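Local coordinates for protein methyltransferase type 12 (Clostridium thermocellum, PDB 3JWG) that probably transfers a methyl group from S-adenosyl-L-methionine to the 2'-hydroxyl of the 3'-terminal nucleotide of small RNAs, through this C-terminal methyltransferase domain, at residues A[138-146]-A[162-171]. Sequence-based numbering, arbitrary orientation.
Sequences VSTPNKEYN and HRFEWTRKEF
E144 and R168 show how one carboxylate can pin the first turn of a helix to the 3-10 turn that follows strand 135-141. R168 grips it side-on, NE reaching E144 OE1 at 2.8 Å and NH2 reaching E144 OE2 at 2.9 Å; both acceptors lie in the guanidinium plane, yet the carboxylate is turned 61° against it and is met from above its own plane. E144 OE1 also takes the backbone N of R168 (2.9 Å), nearly along its C-O axis, and a water bound to K169 N. Its negative charge thus sits at the N-terminus of helix 168-182, which would probably stabilise it. R168 NH2 has a further acceptor, E197 O.

Next to this pair, K143 N gives W166 O a nearly straight bond of 2.9 Å. K143 sends CG away from its own N (chi1 -180°) and bends at chi3 (68°), laying CD against H162 O and E165 O; its NZ meets a water shared with E165 O and E170 OE1. Another water joins T140 OG1, also bonded to E113 OE1, and P141 O to W166 N, while P141 CB rests against the carboxylate of E165, whose OE2 accepts from H162 ND1.

Deeper in, T140 CG2 makes a CH-pi contact over one face of the F171 ring (4.0 Å to its centroid), and V138 CG1 touches CE1 of F171. T167 N donates to E170 OE1 (2.9 Å) in a capping box whose other half is less certain. Together the cross-segment contacts join the C-terminal end of strand 135-141, in the Rossmann-like methyltransferase sheet, to the start of helix 168-182.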
ATOM      1  N   VAL A 138      -4.717  -2.830   0.232  1.00 14.31           N
ATOM      2  CA  VAL A 138      -3.965  -2.838   1.488  1.00 13.10           C
ATOM      3  C   VAL A 138      -3.247  -4.170   1.619  1.00 14.64           C
ATOM      4  O   VAL A 138      -3.874  -5.229   1.538  1.00 15.49           O
ATOM      5  CB  VAL A 138      -4.885  -2.664   2.728  1.00 13.91           C
ATOM      6  CG1 VAL A 138      -4.034  -2.592   3.993  1.00 16.43           C
ATOM      7  CG2 VAL A 138      -5.740  -1.409   2.593  1.00 14.33           C
ATOM      8  N   SER A 139      -1.935  -4.114   1.802  1.00 12.87           N
ATOM      9  CA  SER A 139      -1.125  -5.319   1.952  1.00 13.15           C
ATOM     10  C   SER A 139      -0.415  -5.278   3.298  1.00 15.10           C
ATOM     11  O   SER A 139       0.140  -4.249   3.688  1.00 14.10           O
ATOM     12  CB  SER A 139      -0.090  -5.403   0.824  1.00 15.93           C
ATOM     13  OG  SER A 139       0.733  -6.547   0.960  1.00 19.02           O
ATOM     14  N   THR A 140      -0.429  -6.404   4.004  1.00 13.86           N
ATOM     15  CA  THR A 140       0.209  -6.484   5.308  1.00 14.66           C
ATOM     16  C   THR A 140       0.570  -7.944   5.578  1.00 15.83           C
ATOM     17  O   THR A 140      -0.057  -8.859   5.041  1.00 12.81           O
ATOM     18  CB  THR A 140      -0.751  -5.949   6.412  1.00 15.81           C
ATOM     19  OG1 THR A 140      -0.035  -5.770   7.641  1.00 15.09           O
ATOM     20  CG2 THR A 140      -1.914  -6.908   6.630  1.00 16.45           C
ATOM     21  N   PRO A 141       1.608  -8.173   6.392  1.00 16.00           N
ATOM     22  CA  PRO A 141       2.063  -9.522   6.740  1.00 15.68           C
ATOM     23  C   PRO A 141       0.993 -10.369   7.418  1.00 16.18           C
ATOM     24  O   PRO A 141       0.099  -9.845   8.087  1.00 16.30           O
ATOM     25  CB  PRO A 141       3.233  -9.259   7.690  1.00 16.69           C
ATOM     26  CG  PRO A 141       3.786  -7.969   7.210  1.00 19.13           C
ATOM     27  CD  PRO A 141       2.538  -7.153   6.900  1.00 16.49           C
ATOM     28  N   ASN A 142       1.076 -11.682   7.226  1.00 15.86           N
ATOM     29  CA  ASN A 142       0.161 -12.590   7.895  1.00 16.47           C
ATOM     30  C   ASN A 142       1.001 -13.079   9.071  1.00 16.78           C
ATOM     31  O   ASN A 142       1.936 -13.867   8.894  1.00 16.38           O
ATOM     32  CB  ASN A 142      -0.235 -13.758   6.983  1.00 17.97           C
ATOM     33  CG  ASN A 142      -0.677 -14.987   7.770  1.00 22.69           C
ATOM     34  OD1 ASN A 142      -1.261 -14.872   8.858  1.00 20.12           O
ATOM     35  ND2 ASN A 142      -0.410 -16.168   7.219  1.00 18.92           N
ATOM     36  N   LYS A 143       0.694 -12.585  10.268  1.00 16.21           N
ATOM     37  CA  LYS A 143       1.470 -12.962  11.442  1.00 18.07           C
ATOM     38  C   LYS A 143       1.575 -14.464  11.670  1.00 18.90           C
ATOM     39  O   LYS A 143       2.613 -14.956  12.106  1.00 19.46           O
ATOM     40  CB  LYS A 143       0.903 -12.311  12.709  1.00 19.59           C
ATOM     41  CG  LYS A 143       1.702 -12.690  13.957  1.00 19.75           C
ATOM     42  CD  LYS A 143       1.478 -11.747  15.130  1.00 24.05           C
ATOM     43  CE  LYS A 143       0.086 -11.849  15.695  1.00 22.72           C
ATOM     44  NZ  LYS A 143       0.036 -11.209  17.053  1.00 23.70           N
ATOM     45  N   GLU A 144       0.499 -15.183  11.372  1.00 18.97           N
ATOM     46  CA  GLU A 144       0.452 -16.627  11.574  1.00 21.06           C
ATOM     47  C   GLU A 144       1.551 -17.372  10.824  1.00 23.40           C
ATOM     48  O   GLU A 144       2.000 -18.442  11.253  1.00 21.65           O
ATOM     49  CB  GLU A 144      -0.915 -17.147  11.155  1.00 20.35           C
ATOM     50  CG  GLU A 144      -2.028 -16.666  12.069  1.00 24.14           C
ATOM     51  CD  GLU A 144      -3.392 -16.982  11.523  1.00 26.22           C
ATOM     52  OE1 GLU A 144      -3.967 -16.123  10.818  1.00 26.73           O
ATOM     53  OE2 GLU A 144      -3.883 -18.099  11.785  1.00 28.52           O
ATOM     54  N   TYR A 145       1.990 -16.796   9.712  1.00 22.03           N
ATOM     55  CA  TYR A 145       3.035 -17.412   8.918  1.00 24.74           C
ATOM     56  C   TYR A 145       4.307 -17.625   9.731  1.00 25.39           C
ATOM     57  O   TYR A 145       5.034 -18.594   9.518  1.00 24.67           O
ATOM     58  CB  TYR A 145       3.367 -16.541   7.710  1.00 25.19           C
ATOM     59  CG  TYR A 145       4.271 -17.227   6.718  1.00 26.37           C
ATOM     60  CD1 TYR A 145       3.772 -18.208   5.862  1.00 28.86           C
ATOM     61  CD2 TYR A 145       5.625 -16.911   6.643  1.00 28.54           C
ATOM     62  CE1 TYR A 145       4.598 -18.858   4.953  1.00 30.95           C
ATOM     63  CE2 TYR A 145       6.466 -17.557   5.736  1.00 31.11           C
ATOM     64  CZ  TYR A 145       5.942 -18.527   4.895  1.00 31.60           C
ATOM     65  OH  TYR A 145       6.753 -19.164   3.985  1.00 35.46           O
ATOM     66  N   ASN A 146       4.578 -16.712  10.659  1.00 27.80           N
ATOM     67  CA  ASN A 146       5.779 -16.803  11.473  1.00 30.45           C
ATOM     68  C   ASN A 146       5.677 -17.825  12.607  1.00 29.90           C
ATOM     69  O   ASN A 146       6.669 -18.103  13.278  1.00 29.26           O
ATOM     70  CB  ASN A 146       6.137 -15.428  12.046  1.00 34.89           C
ATOM     71  CG  ASN A 146       6.395 -14.388  10.958  1.00 41.16           C
ATOM     72  OD1 ASN A 146       5.460 -13.853  10.353  1.00 44.79           O
ATOM     73  ND2 ASN A 146       7.667 -14.107  10.699  1.00 43.59           N
ATOM     74  N   HIS A 162       7.746 -10.194  15.536  1.00 23.98           N
ATOM     75  CA  HIS A 162       6.578 -10.113  14.657  1.00 23.72           C
ATOM     76  C   HIS A 162       5.263  -9.900  15.404  1.00 21.64           C
ATOM     77  O   HIS A 162       4.186 -10.034  14.825  1.00 19.55           O
ATOM     78  CB  HIS A 162       6.473 -11.396  13.824  1.00 25.94           C
ATOM     79  CG  HIS A 162       7.618 -11.601  12.883  1.00 30.60           C
ATOM     80  ND1 HIS A 162       7.762 -10.881  11.717  1.00 33.39           N
ATOM     81  CD2 HIS A 162       8.691 -12.426  12.949  1.00 31.66           C
ATOM     82  CE1 HIS A 162       8.873 -11.252  11.105  1.00 33.49           C
ATOM     83  NE2 HIS A 162       9.456 -12.188  11.833  1.00 33.82           N
ATOM     84  N   ARG A 163       5.342  -9.539  16.677  1.00 18.31           N
ATOM     85  CA  ARG A 163       4.133  -9.374  17.477  1.00 20.15           C
ATOM     86  C   ARG A 163       3.166  -8.307  16.970  1.00 19.97           C
ATOM     87  O   ARG A 163       1.961  -8.377  17.231  1.00 19.74           O
ATOM     88  CB  ARG A 163       4.510  -9.080  18.931  1.00 22.09           C
ATOM     89  CG  ARG A 163       5.433 -10.114  19.545  1.00 24.68           C
ATOM     90  CD  ARG A 163       6.576  -9.423  20.277  1.00 28.09           C
ATOM     91  NE  ARG A 163       6.131  -8.769  21.490  1.00 26.65           N
ATOM     92  CZ  ARG A 163       6.782  -7.786  22.104  1.00 25.12           C
ATOM     93  NH1 ARG A 163       7.922  -7.307  21.619  1.00 23.10           N
ATOM     94  NH2 ARG A 163       6.291  -7.303  23.231  1.00 23.61           N
ATOM     95  N   PHE A 164       3.680  -7.323  16.248  1.00 19.62           N
ATOM     96  CA  PHE A 164       2.810  -6.280  15.744  1.00 24.02           C
ATOM     97  C   PHE A 164       2.183  -6.557  14.390  1.00 21.17           C
ATOM     98  O   PHE A 164       1.444  -5.726  13.861  1.00 23.32           O
ATOM     99  CB  PHE A 164       3.534  -4.939  15.765  1.00 30.52           C
ATOM    100  CG  PHE A 164       3.394  -4.224  17.076  1.00 39.53           C
ATOM    101  CD1 PHE A 164       4.273  -3.217  17.444  1.00 44.37           C
ATOM    102  CD2 PHE A 164       2.360  -4.562  17.946  1.00 42.45           C
ATOM    103  CE1 PHE A 164       4.119  -2.560  18.654  1.00 46.68           C
ATOM    104  CE2 PHE A 164       2.200  -3.912  19.153  1.00 44.99           C
ATOM    105  CZ  PHE A 164       3.077  -2.913  19.508  1.00 47.98           C
ATOM    106  N   GLU A 165       2.463  -7.732  13.839  1.00 19.37           N
ATOM    107  CA  GLU A 165       1.844  -8.115  12.578  1.00 18.54           C
ATOM    108  C   GLU A 165       0.453  -8.611  12.964  1.00 18.21           C
ATOM    109  O   GLU A 165       0.230  -9.054  14.097  1.00 16.70           O
ATOM    110  CB  GLU A 165       2.626  -9.232  11.891  1.00 17.55           C
ATOM    111  CG  GLU A 165       4.068  -8.867  11.651  1.00 21.79           C
ATOM    112  CD  GLU A 165       4.823  -9.896  10.847  1.00 22.61           C
ATOM    113  OE1 GLU A 165       4.482 -11.097  10.916  1.00 22.87           O
ATOM    114  OE2 GLU A 165       5.783  -9.496  10.159  1.00 26.95           O
ATOM    115  N   TRP A 166      -0.474  -8.540  12.021  1.00 15.64           N
ATOM    116  CA  TRP A 166      -1.847  -8.947  12.261  1.00 14.56           C
ATOM    117  C   TRP A 166      -2.098 -10.357  11.779  1.00 15.90           C
ATOM    118  O   TRP A 166      -1.504 -10.792  10.792  1.00 14.67           O
ATOM    119  CB  TRP A 166      -2.799  -8.013  11.515  1.00 15.43           C
ATOM    120  CG  TRP A 166      -2.725  -6.571  11.907  1.00 16.34           C
ATOM    121  CD1 TRP A 166      -1.794  -5.975  12.717  1.00 16.11           C
ATOM    122  CD2 TRP A 166      -3.630  -5.535  11.505  1.00 16.19           C
ATOM    123  NE1 TRP A 166      -2.067  -4.630  12.844  1.00 17.40           N
ATOM    124  CE2 TRP A 166      -3.189  -4.334  12.110  1.00 17.32           C
ATOM    125  CE3 TRP A 166      -4.772  -5.506  10.693  1.00 18.23           C
ATOM    126  CZ2 TRP A 166      -3.853  -3.119  11.929  1.00 15.99           C
ATOM    127  CZ3 TRP A 166      -5.435  -4.294  10.512  1.00 18.87           C
ATOM    128  CH2 TRP A 166      -4.972  -3.116  11.130  1.00 19.67           C
ATOM    129  N   THR A 167      -2.984 -11.067  12.475  1.00 15.18           N
ATOM    130  CA  THR A 167      -3.343 -12.422  12.066  1.00 16.34           C
ATOM    131  C   THR A 167      -4.336 -12.239  10.923  1.00 15.86           C
ATOM    132  O   THR A 167      -4.783 -11.122  10.651  1.00 14.60           O
ATOM    133  CB  THR A 167      -4.056 -13.210  13.189  1.00 13.53           C
ATOM    134  OG1 THR A 167      -5.245 -12.512  13.579  1.00 17.59           O
ATOM    135  CG2 THR A 167      -3.137 -13.380  14.412  1.00 16.28           C
ATOM    136  N   ARG A 168      -4.681 -13.328  10.249  1.00 15.98           N
ATOM    137  CA  ARG A 168      -5.634 -13.239   9.152  1.00 18.10           C
ATOM    138  C   ARG A 168      -7.009 -12.814   9.657  1.00 18.71           C
ATOM    139  O   ARG A 168      -7.718 -12.056   8.994  1.00 18.02           O
ATOM    140  CB  ARG A 168      -5.703 -14.581   8.419  1.00 18.38           C
ATOM    141  CG  ARG A 168      -4.453 -14.861   7.593  1.00 22.67           C
ATOM    142  CD  ARG A 168      -4.410 -16.307   7.108  1.00 24.85           C
ATOM    143  NE  ARG A 168      -4.316 -17.244   8.224  1.00 27.77           N
ATOM    144  CZ  ARG A 168      -4.328 -18.568   8.094  1.00 29.27           C
ATOM    145  NH1 ARG A 168      -4.432 -19.114   6.890  1.00 29.19           N
ATOM    146  NH2 ARG A 168      -4.236 -19.344   9.165  1.00 29.42           N
ATOM    147  N   LYS A 169      -7.382 -13.291  10.841  1.00 18.76           N
ATOM    148  CA  LYS A 169      -8.676 -12.941  11.421  1.00 19.10           C
ATOM    149  C   LYS A 169      -8.713 -11.460  11.798  1.00 18.37           C
ATOM    150  O   LYS A 169      -9.725 -10.774  11.613  1.00 16.65           O
ATOM    151  CB  LYS A 169      -8.940 -13.784  12.669  1.00 23.26           C
ATOM    152  CG  LYS A 169     -10.228 -13.426  13.386  1.00 27.27           C
ATOM    153  CD  LYS A 169     -10.378 -14.213  14.678  1.00 31.68           C
ATOM    154  CE  LYS A 169     -11.667 -13.841  15.389  1.00 34.67           C
ATOM    155  NZ  LYS A 169     -12.841 -14.104  14.512  1.00 39.04           N
ATOM    156  N   GLU A 170      -7.605 -10.971  12.338  1.00 17.70           N
ATOM    157  CA  GLU A 170      -7.516  -9.572  12.731  1.00 16.55           C
ATOM    158  C   GLU A 170      -7.601  -8.667  11.515  1.00 15.21           C
ATOM    159  O   GLU A 170      -8.301  -7.665  11.537  1.00 15.86           O
ATOM    160  CB  GLU A 170      -6.210  -9.308  13.477  1.00 17.30           C
ATOM    161  CG  GLU A 170      -6.132 -10.047  14.801  1.00 19.36           C
ATOM    162  CD  GLU A 170      -4.859  -9.762  15.549  1.00 18.78           C
ATOM    163  OE1 GLU A 170      -3.795  -9.673  14.899  1.00 20.03           O
ATOM    164  OE2 GLU A 170      -4.921  -9.642  16.793  1.00 22.09           O
ATOM    165  N   PHE A 171      -6.892  -9.025  10.449  1.00 13.68           N
ATOM    166  CA  PHE A 171      -6.923  -8.205   9.247  1.00 13.36           C
ATOM    167  C   PHE A 171      -8.297  -8.215   8.580  1.00 14.63           C
ATOM    168  O   PHE A 171      -8.819  -7.172   8.196  1.00 13.60           O
ATOM    169  CB  PHE A 171      -5.885  -8.679   8.231  1.00 12.54           C
ATOM    170  CG  PHE A 171      -5.869  -7.867   6.954  1.00 12.12           C
ATOM    171  CD1 PHE A 171      -5.494  -6.529   6.973  1.00 13.72           C
ATOM    172  CD2 PHE A 171      -6.220  -8.442   5.736  1.00 13.14           C
ATOM    173  CE1 PHE A 171      -5.466  -5.768   5.790  1.00 13.82           C
ATOM    174  CE2 PHE A 171      -6.196  -7.695   4.548  1.00 14.90           C
ATOM    175  CZ  PHE A 171      -5.817  -6.353   4.577  1.00 13.26           C
TER
HETATM  176  O   HOH W   1       0.323  -7.655   9.576  1.00 12.54           O
HETATM  177  O   HOH W   2      -1.495  -9.305  16.203  1.00 21.32           O
HETATM  178  O   HOH W   3      -6.572 -15.924  11.885  1.00 22.81           O